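Acyl-CoA thioesterase II (Mycobacterium avium subsp. paratuberculosis, PDB 4R9Z) probably hydrolyses fatty acyl-CoA thioesters to free fatty acid and coenzyme A, using a double hot-dog fold. Local coordinates at residues W158-I164 against P175-D181; D234-R240 against S253-R259; P75-V81 against R92-Q98. The contacts are given in a common frame with arbitrary orientation. Residues are numbered along the deposited sequence.

How the contacts relate
Read from the N terminus, the three contacts close one after another, so none nests within or crosses another. Contact 3 comes first: strand 76-85 turns back on strand 89-98 in a hairpin of the N-terminal hot-dog repeat. Contact 1 follows in the second repeat, where 158-164 and 175-181 pair across ten residues with no helix or strand, and contact 2 closes the hairpin of strands 236-246 and 249-258. Contacts 1 and 2 are neighbours in the sheet, their centres 9 Å apart, joined where strand 176-180 lies along 236-246. Contact 3 lies on the opposite side of the chain's centre, about 30 Å from contact 1 between centres, yet one continuous antiparallel sheet holds all three.

Contact 1: residues W158-I164 against P175-D181; sequences WFERRTI and PMWWRPD
Trp158, Phe159 and Trp178 form the apolar centre of this antiparallel pair, at the outer end of the double hot-dog sheet within this chain. Trp158 CZ3 lies 4.0 Å from Trp178 CZ3, and Phe159 CB 3.8 Å from Trp178 CE3; all three aromatic residues adopt p rotamers, and Met198 of helix 188-201 touches each of them. At the other end Ile164 CD1 sits over the Trp177 ring face, 3.4 Å from Trp177 CD1. The extended strands 159-163 and 176-180 run antiparallel at 166°, their axes 4.5 Å apart at closest approach. Glu160-Arg179 and Arg162-Trp177 are the hydrogen-bonded pairs (Glu160 N to Arg179 O and Arg162 N to Trp177 O, both 2.7 Å), and Arg161-Trp178 is a non-hydrogen-bonded pair. The ladder extends through Asp181 N to Trp158 O, 2.8 Å, and Ile164 N to Pro175 O, 3.1 Å. Met176 CE packs over the Arg161 guanidinium, 3.4 Å from NE. At the polar edge Glu160 and Arg179 form a salt bridge, its OE2 to NE hydrogen bond weak at 3.1 Å.

Contact 2: residues D234-R240 against S253-R259; sequences DWLFYDR and SGTMFNR
Tyr238 and Met256 set the character of this pair. The tyrosine takes a t rotamer (chi1 -166°) and Met256 is t, t, m, which carries its CE over the ring face, 3.8 Å from the centroid and 16° off the normal: a CH-pi contact, with the sulfur forming a more oblique Met-aromatic approach at 5.3 Å from the same centroid. Leu236 CD1 packs against Met256 SD at 3.9 Å. Across from Tyr238 OH, which bonds to Ser199 O in helix 188-201, Gly254 leaves room: a CB there would lie 2.7 Å from that hydroxyl. Tyr238 and Met256 pack on Met198 of helix 188-201, which corresponds to the central "sausage" of the second hot-dog repeat; both belong to the hairpin of strands 236-246 and 249-258. The strands are antiparallel at 165°, 4.6 Å apart. Phe237-Phe257 and Asp239-Thr255 are hydrogen-bonded pairs (Phe257 N to Phe237 O 2.7 Å, Phe237 N to Phe257 O 2.9 Å; Asp239 N to Thr255 O 2.9 Å, Thr255 N to Asp239 O 3.0 Å). On the opposite face Phe237 (t) and Phe257 (m) meet CD1 to CD1 at 3.9 Å, and water 2 links Asp239 OD2 (2.5 Å) with Thr255 OG1 (2.8 Å). Arg259, t at chi1 to chi3, reaches Asp234 OD1 from NH1 at 3.3 Å, a salt bridge with a weak hydrogen bond, while its NH2 pairs with Glu133.

Contact 3: residues P75-V81 against R92-Q98; sequences PVDFEVV and RRVTARQ
Backbone bonding fixes the register of strands 76-81 and 92-98, extended and antiparallel at 160° with axes 4.6 Å apart. Three hydrogen-bonded pairs each make two bonds: Asp77-Arg97 (Arg97 N to Asp77 O 2.8 Å), Glu79-Thr95 (Thr95 N to Glu79 O 2.9 Å) and Val81-Arg93 (Val81 N to Arg93 O 2.8 Å). Apolar contacts gather on the face of Phe78, Val80, Val94 and Ala96, where Phe78 and Val94 pack on Ala46 of helix 39-52. Phe78, an m rotamer, puts CD2 3.8 Å from Val94 CG1 and CE2 3.8 Å from Ala96 CB; Val80 CG2 meets Val94 CG2 at 4.0 Å. The other face is mostly polar and charged: Arg97 NH1 bonds Glu79 OE1 at 2.9 Å in a salt bridge, and Val81 CG2 lies over the Arg93 guanidinium, 3.8 Å from NH1. Arg93 NE bridges to Glu105 of the second subunit, so this face reaches the dimer interface. The hairpin is one part of the antiparallel sheet that, in a hot-dog fold, wraps around a central helix, here in the N-terminal repeat.

Contact 1: residues W158-I164 against P175-D181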
loop_
_atom_site.group_PDB
_atom_site.type_symbol
_atom_site.label_atom_id
_atom_site.label_comp_id
_atom_site.label_asym_id
_atom_site.label_seq_id
_atom_site.Cartn_x
_atom_site.Cartn_y
_atom_site.Cartn_z
ATOM N N TRP B 158 -25.551 2.524 -1.147
ATOM C CA TRP B 158 -25.781 1.099 -0.902
ATOM C C TRP B 158 -25.489 0.665 0.529
ATOM O O TRP B 158 -25.624 -0.516 0.852
ATOM C CB TRP B 158 -24.962 0.229 -1.853
ATOM C CG TRP B 158 -23.494 0.482 -1.826
ATOM C CD1 TRP B 158 -22.831 1.496 -2.447
ATOM C CD2 TRP B 158 -22.498 -0.288 -1.138
ATOM N NE1 TRP B 158 -21.484 1.404 -2.194
ATOM C CE2 TRP B 158 -21.253 0.319 -1.394
ATOM C CE3 TRP B 158 -22.539 -1.430 -0.332
ATOM C CZ2 TRP B 158 -20.061 -0.178 -0.875
ATOM C CZ3 TRP B 158 -21.351 -1.921 0.183
ATOM C CH2 TRP B 158 -20.129 -1.295 -0.089
ATOM N N PHE B 159 -25.047 1.584 1.380
ATOM C CA PHE B 159 -24.756 1.203 2.761
ATOM C C PHE B 159 -25.309 2.194 3.785
ATOM O O PHE B 159 -25.354 3.400 3.537
ATOM C CB PHE B 159 -23.245 1.038 2.958
ATOM C CG PHE B 159 -22.455 2.263 2.609
ATOM C CD1 PHE B 159 -22.210 3.239 3.559
ATOM C CD2 PHE B 159 -21.968 2.443 1.327
ATOM C CE1 PHE B 159 -21.493 4.372 3.237
ATOM C CE2 PHE B 159 -21.247 3.572 0.999
ATOM C CZ PHE B 159 -21.007 4.538 1.956
ATOM N N GLU B 160 -25.718 1.674 4.941
ATOM C CA GLU B 160 -26.116 2.521 6.061
ATOM C C GLU B 160 -24.884 2.905 6.864
ATOM O O GLU B 160 -23.864 2.218 6.810
ATOM C CB GLU B 160 -27.130 1.812 6.967
ATOM C CG GLU B 160 -28.402 1.341 6.276
ATOM C CD GLU B 160 -29.338 0.608 7.224
ATOM O OE1 GLU B 160 -29.816 1.240 8.191
ATOM O OE2 GLU B 160 -29.600 -0.595 7.000
ATOM N N ARG B 161 -24.988 3.977 7.643
ATOM C CA ARG B 161 -23.834 4.459 8.385
ATOM C C ARG B 161 -24.191 5.264 9.625
ATOM O O ARG B 161 -25.101 6.090 9.608
ATOM C CB ARG B 161 -22.970 5.325 7.474
ATOM C CG ARG B 161 -23.776 6.318 6.660
ATOM C CD ARG B 161 -22.916 7.023 5.637
ATOM N NE ARG B 161 -21.880 7.832 6.268
ATOM C CZ ARG B 161 -20.924 8.461 5.595
ATOM N NH1 ARG B 161 -20.877 8.369 4.273
ATOM N NH2 ARG B 161 -20.017 9.178 6.243
ATOM N N ARG B 162 -23.431 5.050 10.688
ATOM C CA ARG B 162 -23.563 5.860 11.886
ATOM C C ARG B 162 -22.203 6.452 12.211
ATOM O O ARG B 162 -21.289 5.732 12.611
ATOM C CB ARG B 162 -24.058 5.029 13.070
ATOM C CG ARG B 162 -25.409 4.368 12.891
ATOM C CD ARG B 162 -26.514 5.367 12.639
ATOM N NE ARG B 162 -27.727 4.691 12.191
ATOM C CZ ARG B 162 -28.311 4.898 11.016
ATOM N NH1 ARG B 162 -27.807 5.780 10.164
ATOM N NH2 ARG B 162 -29.409 4.228 10.698
ATOM N N THR B 163 -22.065 7.763 12.068
ATOM C CA THR B 163 -20.793 8.382 12.385
ATOM C C THR B 163 -20.770 8.573 13.900
ATOM O O THR B 163 -21.564 9.324 14.464
ATOM C CB THR B 163 -20.579 9.706 11.609
ATOM O OG1 THR B 163 -19.462 10.414 12.162
ATOM C CG2 THR B 163 -21.817 10.590 11.667
ATOM N N ILE B 164 -19.860 7.856 14.549
ATOM C CA ILE B 164 -19.846 7.737 16.003
ATOM C C ILE B 164 -19.374 8.983 16.733
ATOM O O ILE B 164 -20.055 9.488 17.627
ATOM C CB ILE B 164 -18.939 6.578 16.436
ATOM C CG1 ILE B 164 -19.443 5.266 15.842
ATOM C CG2 ILE B 164 -18.844 6.500 17.957
ATOM C CD1 ILE B 164 -18.475 4.133 16.007
ATOM N N PRO B 175 -14.390 7.638 13.416
ATOM C CA PRO B 175 -14.825 6.244 13.272
ATOM C C PRO B 175 -16.326 6.138 13.037
ATOM O O PRO B 175 -17.078 7.004 13.484
ATOM C CB PRO B 175 -14.423 5.618 14.610
ATOM C CG PRO B 175 -14.490 6.758 15.566
ATOM C CD PRO B 175 -13.959 7.932 14.793
ATOM N N MET B 176 -16.755 5.091 12.339
ATOM C CA MET B 176 -18.158 4.961 11.973
ATOM C C MET B 176 -18.642 3.517 12.052
ATOM O O MET B 176 -17.851 2.574 11.960
ATOM C CB MET B 176 -18.387 5.485 10.559
ATOM C CG MET B 176 -17.842 4.558 9.486
ATOM S SD MET B 176 -17.845 5.275 7.836
ATOM C CE MET B 176 -19.540 5.800 7.672
ATOM N N TRP B 177 -19.948 3.357 12.228
ATOM C CA TRP B 177 -20.581 2.061 12.048
ATOM C C TRP B 177 -21.144 2.031 10.643
ATOM O O TRP B 177 -21.704 3.019 10.179
ATOM C CB TRP B 177 -21.706 1.822 13.053
ATOM C CG TRP B 177 -21.269 1.561 14.453
ATOM C CD1 TRP B 177 -21.387 2.404 15.519
ATOM C CD2 TRP B 177 -20.637 0.377 14.944
ATOM N NE1 TRP B 177 -20.877 1.812 16.647
ATOM C CE2 TRP B 177 -20.407 0.567 16.320
ATOM C CE3 TRP B 177 -20.247 -0.830 14.355
ATOM C CZ2 TRP B 177 -19.800 -0.400 17.115
ATOM C CZ3 TRP B 177 -19.647 -1.789 15.145
ATOM C CH2 TRP B 177 -19.434 -1.571 16.510
ATOM N N TRP B 178 -21.010 0.903 9.962
ATOM C CA TRP B 178 -21.619 0.776 8.650
ATOM C C TRP B 178 -22.065 -0.657 8.404
ATOM O O TRP B 178 -21.500 -1.611 8.954
ATOM C CB TRP B 178 -20.652 1.227 7.550
ATOM C CG TRP B 178 -19.671 0.176 7.153
ATOM C CD1 TRP B 178 -18.507 -0.151 7.791
ATOM C CD2 TRP B 178 -19.777 -0.706 6.031
ATOM N NE1 TRP B 178 -17.880 -1.177 7.128
ATOM C CE2 TRP B 178 -18.640 -1.537 6.046
ATOM C CE3 TRP B 178 -20.723 -0.869 5.014
ATOM C CZ2 TRP B 178 -18.424 -2.520 5.080
ATOM C CZ3 TRP B 178 -20.508 -1.842 4.059
ATOM C CH2 TRP B 178 -19.366 -2.656 4.099
ATOM N N ARG B 179 -23.105 -0.790 7.592
ATOM C CA ARG B 179 -23.522 -2.081 7.080
ATOM C C ARG B 179 -24.159 -1.863 5.717
ATOM O O ARG B 179 -24.637 -0.764 5.428
ATOM C CB ARG B 179 -24.497 -2.760 8.042
ATOM C CG ARG B 179 -25.859 -2.086 8.115
ATOM C CD ARG B 179 -26.777 -2.812 9.085
ATOM N NE ARG B 179 -28.052 -2.122 9.252
ATOM C CZ ARG B 179 -29.086 -2.618 9.921
ATOM N NH1 ARG B 179 -28.996 -3.812 10.490
ATOM N NH2 ARG B 179 -30.209 -1.921 10.023
ATOM N N PRO B 180 -24.164 -2.901 4.869
ATOM C CA PRO B 180 -24.836 -2.733 3.577
ATOM C C PRO B 180 -26.347 -2.641 3.763
ATOM O O PRO B 180 -26.905 -3.336 4.616
ATOM C CB PRO B 180 -24.440 -3.993 2.797
ATOM C CG PRO B 180 -23.258 -4.558 3.526
ATOM C CD PRO B 180 -23.406 -4.159 4.956
ATOM N N ASP B 181 -26.997 -1.806 2.961
ATOM C CA ASP B 181 -28.439 -1.625 3.061
ATOM C C ASP B 181 -29.150 -2.650 2.176
ATOM O O ASP B 181 -29.579 -2.338 1.061
ATOM C CB ASP B 181 -28.835 -0.200 2.668
ATOM C CG ASP B 181 -30.290 0.111 2.981
ATOM O OD1 ASP B 181 -30.856 -0.546 3.883
ATOM O OD2 ASP B 181 -30.866 1.006 2.329
#

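Contact 2: residues D234-R240 against S253-R259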
loop_
_atom_site.group_PDB
_atom_site.type_symbol
_atom_site.label_atom_id
_atom_site.label_comp_id
_atom_site.label_asym_id
_atom_site.label_seq_id
_atom_site.Cartn_x
_atom_site.Cartn_y
_atom_site.Cartn_z
ATOM N N ASP B 234 -24.285 -7.828 9.723
ATOM C CA ASP B 234 -24.361 -7.013 10.924
ATOM C C ASP B 234 -23.491 -5.775 10.707
ATOM O O ASP B 234 -22.866 -5.637 9.656
ATOM C CB ASP B 234 -23.901 -7.812 12.145
ATOM C CG ASP B 234 -24.443 -7.256 13.447
ATOM O OD1 ASP B 234 -25.059 -6.169 13.429
ATOM O OD2 ASP B 234 -24.243 -7.910 14.493
ATOM N N TRP B 235 -23.474 -4.862 11.674
ATOM C CA TRP B 235 -22.714 -3.622 11.522
ATOM C C TRP B 235 -21.205 -3.855 11.562
ATOM O O TRP B 235 -20.726 -4.815 12.177
ATOM C CB TRP B 235 -23.106 -2.613 12.603
ATOM C CG TRP B 235 -24.507 -2.112 12.471
ATOM C CD1 TRP B 235 -25.635 -2.687 12.981
ATOM C CD2 TRP B 235 -24.935 -0.934 11.777
ATOM N NE1 TRP B 235 -26.740 -1.938 12.651
ATOM C CE2 TRP B 235 -26.337 -0.857 11.912
ATOM C CE3 TRP B 235 -24.271 0.061 11.056
ATOM C CZ2 TRP B 235 -27.085 0.175 11.353
ATOM C CZ3 TRP B 235 -25.017 1.086 10.499
ATOM C CH2 TRP B 235 -26.410 1.135 10.652
ATOM N N LEU B 236 -20.465 -2.952 10.923
ATOM C CA LEU B 236 -19.008 -3.008 10.918
ATOM C C LEU B 236 -18.415 -1.697 11.419
ATOM O O LEU B 236 -18.897 -0.617 11.076
ATOM C CB LEU B 236 -18.476 -3.298 9.513
ATOM C CG LEU B 236 -18.732 -4.662 8.876
ATOM C CD1 LEU B 236 -17.842 -4.827 7.662
ATOM C CD2 LEU B 236 -18.487 -5.770 9.878
ATOM N N PHE B 237 -17.358 -1.803 12.217
ATOM C CA PHE B 237 -16.655 -0.634 12.735
ATOM C C PHE B 237 -15.529 -0.229 11.790
ATOM O O PHE B 237 -14.615 -1.012 11.539
ATOM C CB PHE B 237 -16.091 -0.929 14.125
ATOM C CG PHE B 237 -15.561 0.280 14.848
ATOM C CD1 PHE B 237 -14.247 0.690 14.677
ATOM C CD2 PHE B 237 -16.365 0.991 15.723
ATOM C CE1 PHE B 237 -13.756 1.799 15.349
ATOM C CE2 PHE B 237 -15.874 2.095 16.400
ATOM C CZ PHE B 237 -14.572 2.501 16.211
ATOM N N TYR B 238 -15.587 0.995 11.276
ATOM C CA TYR B 238 -14.528 1.486 10.402
ATOM C C TYR B 238 -13.838 2.691 11.015
ATOM O O TYR B 238 -14.299 3.824 10.879
ATOM C CB TYR B 238 -15.082 1.844 9.023
ATOM C CG TYR B 238 -14.022 2.036 7.962
ATOM C CD1 TYR B 238 -12.793 1.397 8.059
ATOM C CD2 TYR B 238 -14.261 2.832 6.844
ATOM C CE1 TYR B 238 -11.823 1.561 7.085
ATOM C CE2 TYR B 238 -13.297 3.000 5.862
ATOM C CZ TYR B 238 -12.081 2.360 5.989
ATOM O OH TYR B 238 -11.118 2.521 5.019
ATOM N N ASP B 239 -12.714 2.433 11.671
ATOM C CA ASP B 239 -11.901 3.487 12.255
ATOM C C ASP B 239 -11.171 4.234 11.146
ATOM O O ASP B 239 -10.507 3.621 10.319
ATOM C CB ASP B 239 -10.911 2.886 13.254
ATOM C CG ASP B 239 -10.508 3.860 14.334
ATOM O OD1 ASP B 239 -11.066 4.978 14.362
ATOM O OD2 ASP B 239 -9.646 3.499 15.164
ATOM N N ARG B 240 -11.304 5.557 11.132
ATOM C CA ARG B 240 -10.735 6.386 10.070
ATOM C C ARG B 240 -9.944 7.549 10.645
ATOM O O ARG B 240 -10.351 8.155 11.636
ATOM C CB ARG B 240 -11.836 6.939 9.160
ATOM C CG ARG B 240 -12.801 5.909 8.601
ATOM C CD ARG B 240 -13.903 6.577 7.769
ATOM N NE ARG B 240 -14.753 7.452 8.571
ATOM C CZ ARG B 240 -15.726 8.217 8.079
ATOM N NH1 ARG B 240 -15.987 8.219 6.779
ATOM N NH2 ARG B 240 -16.446 8.981 8.892
ATOM N N SER B 253 -6.006 6.718 6.846
ATOM C CA SER B 253 -5.717 5.411 7.415
ATOM C C SER B 253 -6.993 4.792 7.976
ATOM O O SER B 253 -7.849 5.496 8.515
ATOM C CB SER B 253 -4.643 5.522 8.500
ATOM O OG SER B 253 -4.299 4.246 9.014
ATOM N N GLY B 254 -7.126 3.477 7.844
ATOM C CA GLY B 254 -8.346 2.818 8.258
ATOM C C GLY B 254 -8.176 1.403 8.771
ATOM O O GLY B 254 -7.342 0.639 8.291
ATOM N N THR B 255 -8.980 1.061 9.767
ATOM C CA THR B 255 -9.034 -0.294 10.285
ATOM C C THR B 255 -10.495 -0.675 10.426
ATOM O O THR B 255 -11.276 0.046 11.042
ATOM C CB THR B 255 -8.322 -0.434 11.635
ATOM O OG1 THR B 255 -8.245 0.849 12.268
ATOM C CG2 THR B 255 -6.920 -0.971 11.447
ATOM N N MET B 256 -10.866 -1.805 9.842
ATOM C CA MET B 256 -12.251 -2.234 9.862
ATOM C C MET B 256 -12.419 -3.463 10.741
ATOM O O MET B 256 -11.594 -4.376 10.704
ATOM C CB MET B 256 -12.730 -2.525 8.446
ATOM C CG MET B 256 -14.219 -2.699 8.322
ATOM S SD MET B 256 -14.674 -2.873 6.597
ATOM C CE MET B 256 -14.070 -1.322 5.940
ATOM N N PHE B 257 -13.494 -3.485 11.524
ATOM C CA PHE B 257 -13.773 -4.602 12.426
ATOM C C PHE B 257 -15.175 -5.167 12.222
ATOM O O PHE B 257 -16.103 -4.438 11.859
ATOM C CB PHE B 257 -13.639 -4.177 13.891
ATOM C CG PHE B 257 -12.281 -3.666 14.275
ATOM C CD1 PHE B 257 -11.941 -2.336 14.075
ATOM C CD2 PHE B 257 -11.359 -4.504 14.879
ATOM C CE1 PHE B 257 -10.695 -1.859 14.451
ATOM C CE2 PHE B 257 -10.110 -4.033 15.258
ATOM C CZ PHE B 257 -9.779 -2.709 15.042
ATOM N N ASN B 258 -15.329 -6.466 12.463
ATOM C CA ASN B 258 -16.658 -7.041 12.653
ATOM C C ASN B 258 -17.204 -6.588 13.999
ATOM O O ASN B 258 -16.427 -6.267 14.899
ATOM C CB ASN B 258 -16.627 -8.571 12.587
ATOM C CG ASN B 258 -16.432 -9.097 11.181
ATOM O OD1 ASN B 258 -16.922 -8.518 10.212
ATOM N ND2 ASN B 258 -15.717 -10.209 11.063
ATOM N N ARG B 259 -18.527 -6.561 14.141
ATOM C CA ARG B 259 -19.147 -6.183 15.410
ATOM C C ARG B 259 -18.621 -7.038 16.556
ATOM O O ARG B 259 -18.581 -6.598 17.701
ATOM C CB ARG B 259 -20.671 -6.291 15.328
ATOM C CG ARG B 259 -21.394 -5.774 16.568
ATOM C CD ARG B 259 -22.873 -5.529 16.303
ATOM N NE ARG B 259 -23.508 -4.762 17.374
ATOM C CZ ARG B 259 -24.709 -4.199 17.278
ATOM N NH1 ARG B 259 -25.407 -4.308 16.154
ATOM N NH2 ARG B 259 -25.214 -3.523 18.301
HETATM O O HOH W 1 -28.241 -3.331 15.272
HETATM O O HOH W 2 -8.670 1.217 15.001
#

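Contact 3: residues P75-V81 against R92-Q98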
loop_
_atom_site.group_PDB
_atom_site.type_symbol
_atom_site.label_atom_id
_atom_site.label_comp_id
_atom_site.label_asym_id
_atom_site.label_seq_id
_atom_site.Cartn_x
_atom_site.Cartn_y
_atom_site.Cartn_z
ATOM N N PRO B 75 -18.782 2.111 -20.176
ATOM C CA PRO B 75 -18.287 0.992 -19.367
ATOM C C PRO B 75 -16.760 0.958 -19.333
ATOM O O PRO B 75 -16.121 1.723 -20.055
ATOM C CB PRO B 75 -18.852 -0.241 -20.080
ATOM C CG PRO B 75 -19.111 0.203 -21.472
ATOM C CD PRO B 75 -19.446 1.662 -21.411
ATOM N N VAL B 76 -16.190 0.070 -18.523
ATOM C CA VAL B 76 -14.742 -0.000 -18.344
ATOM C C VAL B 76 -14.171 -1.382 -18.678
ATOM O O VAL B 76 -14.692 -2.403 -18.229
ATOM C CB VAL B 76 -14.361 0.365 -16.887
ATOM C CG1 VAL B 76 -12.876 0.132 -16.629
ATOM C CG2 VAL B 76 -14.769 1.801 -16.574
ATOM N N ASP B 77 -13.083 -1.406 -19.446
ATOM C CA ASP B 77 -12.419 -2.661 -19.799
ATOM C C ASP B 77 -11.321 -3.004 -18.802
ATOM O O ASP B 77 -10.383 -2.226 -18.617
ATOM C CB ASP B 77 -11.804 -2.587 -21.201
ATOM C CG ASP B 77 -12.811 -2.215 -22.270
ATOM O OD1 ASP B 77 -13.946 -2.736 -22.241
ATOM O OD2 ASP B 77 -12.459 -1.397 -23.148
ATOM N N PHE B 78 -11.423 -4.178 -18.185
ATOM C CA PHE B 78 -10.397 -4.638 -17.257
ATOM C C PHE B 78 -9.542 -5.742 -17.865
ATOM O O PHE B 78 -10.045 -6.817 -18.189
ATOM C CB PHE B 78 -11.023 -5.151 -15.960
ATOM C CG PHE B 78 -11.791 -4.113 -15.198
ATOM C CD1 PHE B 78 -13.105 -3.822 -15.524
ATOM C CD2 PHE B 78 -11.201 -3.436 -14.142
ATOM C CE1 PHE B 78 -13.809 -2.873 -14.819
ATOM C CE2 PHE B 78 -11.903 -2.482 -13.433
ATOM C CZ PHE B 78 -13.207 -2.201 -13.772
ATOM N N GLU B 79 -8.248 -5.477 -18.014
ATOM C CA GLU B 79 -7.305 -6.512 -18.417
ATOM C C GLU B 79 -6.570 -7.057 -17.199
ATOM O O GLU B 79 -6.029 -6.291 -16.401
ATOM C CB GLU B 79 -6.294 -5.981 -19.438
ATOM C CG GLU B 79 -5.258 -7.025 -19.857
ATOM C CD GLU B 79 -4.118 -6.454 -20.688
ATOM O OE1 GLU B 79 -3.945 -5.214 -20.712
ATOM O OE2 GLU B 79 -3.378 -7.254 -21.300
ATOM N N VAL B 80 -6.557 -8.379 -17.060
ATOM C CA VAL B 80 -5.840 -9.043 -15.974
ATOM C C VAL B 80 -4.562 -9.707 -16.487
ATOM O O VAL B 80 -4.538 -10.258 -17.588
ATOM C CB VAL B 80 -6.714 -10.103 -15.279
ATOM C CG1 VAL B 80 -5.980 -10.719 -14.099
ATOM C CG2 VAL B 80 -8.030 -9.499 -14.835
ATOM N N VAL B 81 -3.497 -9.621 -15.695
ATOM C CA VAL B 81 -2.221 -10.234 -16.036
ATOM C C VAL B 81 -1.722 -11.126 -14.894
ATOM O O VAL B 81 -1.784 -10.746 -13.728
ATOM C CB VAL B 81 -1.165 -9.166 -16.377
ATOM C CG1 VAL B 81 0.214 -9.794 -16.533
ATOM C CG2 VAL B 81 -1.561 -8.426 -17.645
ATOM N N ARG B 92 -1.811 -10.851 -9.247
ATOM C CA ARG B 92 -2.420 -10.331 -10.467
ATOM C C ARG B 92 -2.147 -8.850 -10.664
ATOM O O ARG B 92 -1.999 -8.103 -9.700
ATOM C CB ARG B 92 -3.932 -10.575 -10.465
ATOM C CG ARG B 92 -4.316 -12.038 -10.350
ATOM C CD ARG B 92 -3.906 -12.800 -11.596
ATOM N NE ARG B 92 -4.367 -14.182 -11.561
ATOM C CZ ARG B 92 -3.570 -15.215 -11.318
ATOM N NH1 ARG B 92 -2.283 -15.012 -11.095
ATOM N NH2 ARG B 92 -4.057 -16.447 -11.297
ATOM N N ARG B 93 -2.067 -8.444 -11.926
ATOM C CA ARG B 93 -2.112 -7.039 -12.306
ATOM C C ARG B 93 -3.453 -6.797 -12.979
ATOM O O ARG B 93 -3.914 -7.628 -13.754
ATOM C CB ARG B 93 -0.987 -6.671 -13.272
ATOM C CG ARG B 93 -1.127 -5.261 -13.834
ATOM C CD ARG B 93 -0.184 -4.977 -15.007
ATOM N NE ARG B 93 1.057 -5.745 -14.980
ATOM C CZ ARG B 93 1.709 -6.127 -16.076
ATOM N NH1 ARG B 93 1.219 -5.821 -17.272
ATOM N NH2 ARG B 93 2.841 -6.823 -15.982
ATOM N N VAL B 94 -4.106 -5.686 -12.662
ATOM C CA VAL B 94 -5.333 -5.329 -13.358
ATOM C C VAL B 94 -5.219 -3.907 -13.866
ATOM O O VAL B 94 -4.912 -2.994 -13.106
ATOM C CB VAL B 94 -6.577 -5.458 -12.468
ATOM C CG1 VAL B 94 -7.804 -4.978 -13.220
ATOM C CG2 VAL B 94 -6.761 -6.897 -12.017
ATOM N N THR B 95 -5.454 -3.723 -15.157
ATOM C CA THR B 95 -5.427 -2.396 -15.747
ATOM C C THR B 95 -6.822 -2.056 -16.253
ATOM O O THR B 95 -7.403 -2.806 -17.032
ATOM C CB THR B 95 -4.391 -2.300 -16.892
ATOM O OG1 THR B 95 -3.085 -2.587 -16.379
ATOM C CG2 THR B 95 -4.373 -0.908 -17.479
ATOM N N ALA B 96 -7.378 -0.947 -15.775
ATOM C CA ALA B 96 -8.711 -0.532 -16.202
ATOM C C ALA B 96 -8.619 0.557 -17.262
ATOM O O ALA B 96 -7.937 1.561 -17.079
ATOM C CB ALA B 96 -9.522 -0.052 -15.027
ATOM N N ARG B 97 -9.327 0.355 -18.367
ATOM C CA ARG B 97 -9.272 1.291 -19.478
ATOM C C ARG B 97 -10.634 1.733 -19.983
ATOM O O ARG B 97 -11.612 0.988 -19.928
ATOM C CB ARG B 97 -8.505 0.689 -20.652
ATOM C CG ARG B 97 -7.027 0.473 -20.435
ATOM C CD ARG B 97 -6.449 -0.195 -21.664
ATOM N NE ARG B 97 -4.999 -0.334 -21.610
ATOM C CZ ARG B 97 -4.364 -1.435 -21.225
ATOM N NH1 ARG B 97 -5.054 -2.509 -20.845
ATOM N NH2 ARG B 97 -3.038 -1.455 -21.219
ATOM N N GLN B 98 -10.672 2.968 -20.463
ATOM C CA GLN B 98 -11.750 3.458 -21.306
ATOM C C GLN B 98 -11.084 3.915 -22.584
ATOM O O GLN B 98 -10.338 4.894 -22.584
ATOM C CB GLN B 98 -12.522 4.586 -20.644
ATOM C CG GLN B 98 -13.787 4.132 -19.966
ATOM C CD GLN B 98 -14.425 5.242 -19.170
ATOM O OE1 GLN B 98 -13.849 6.319 -19.019
ATOM N NE2 GLN B 98 -15.611 4.981 -18.635
#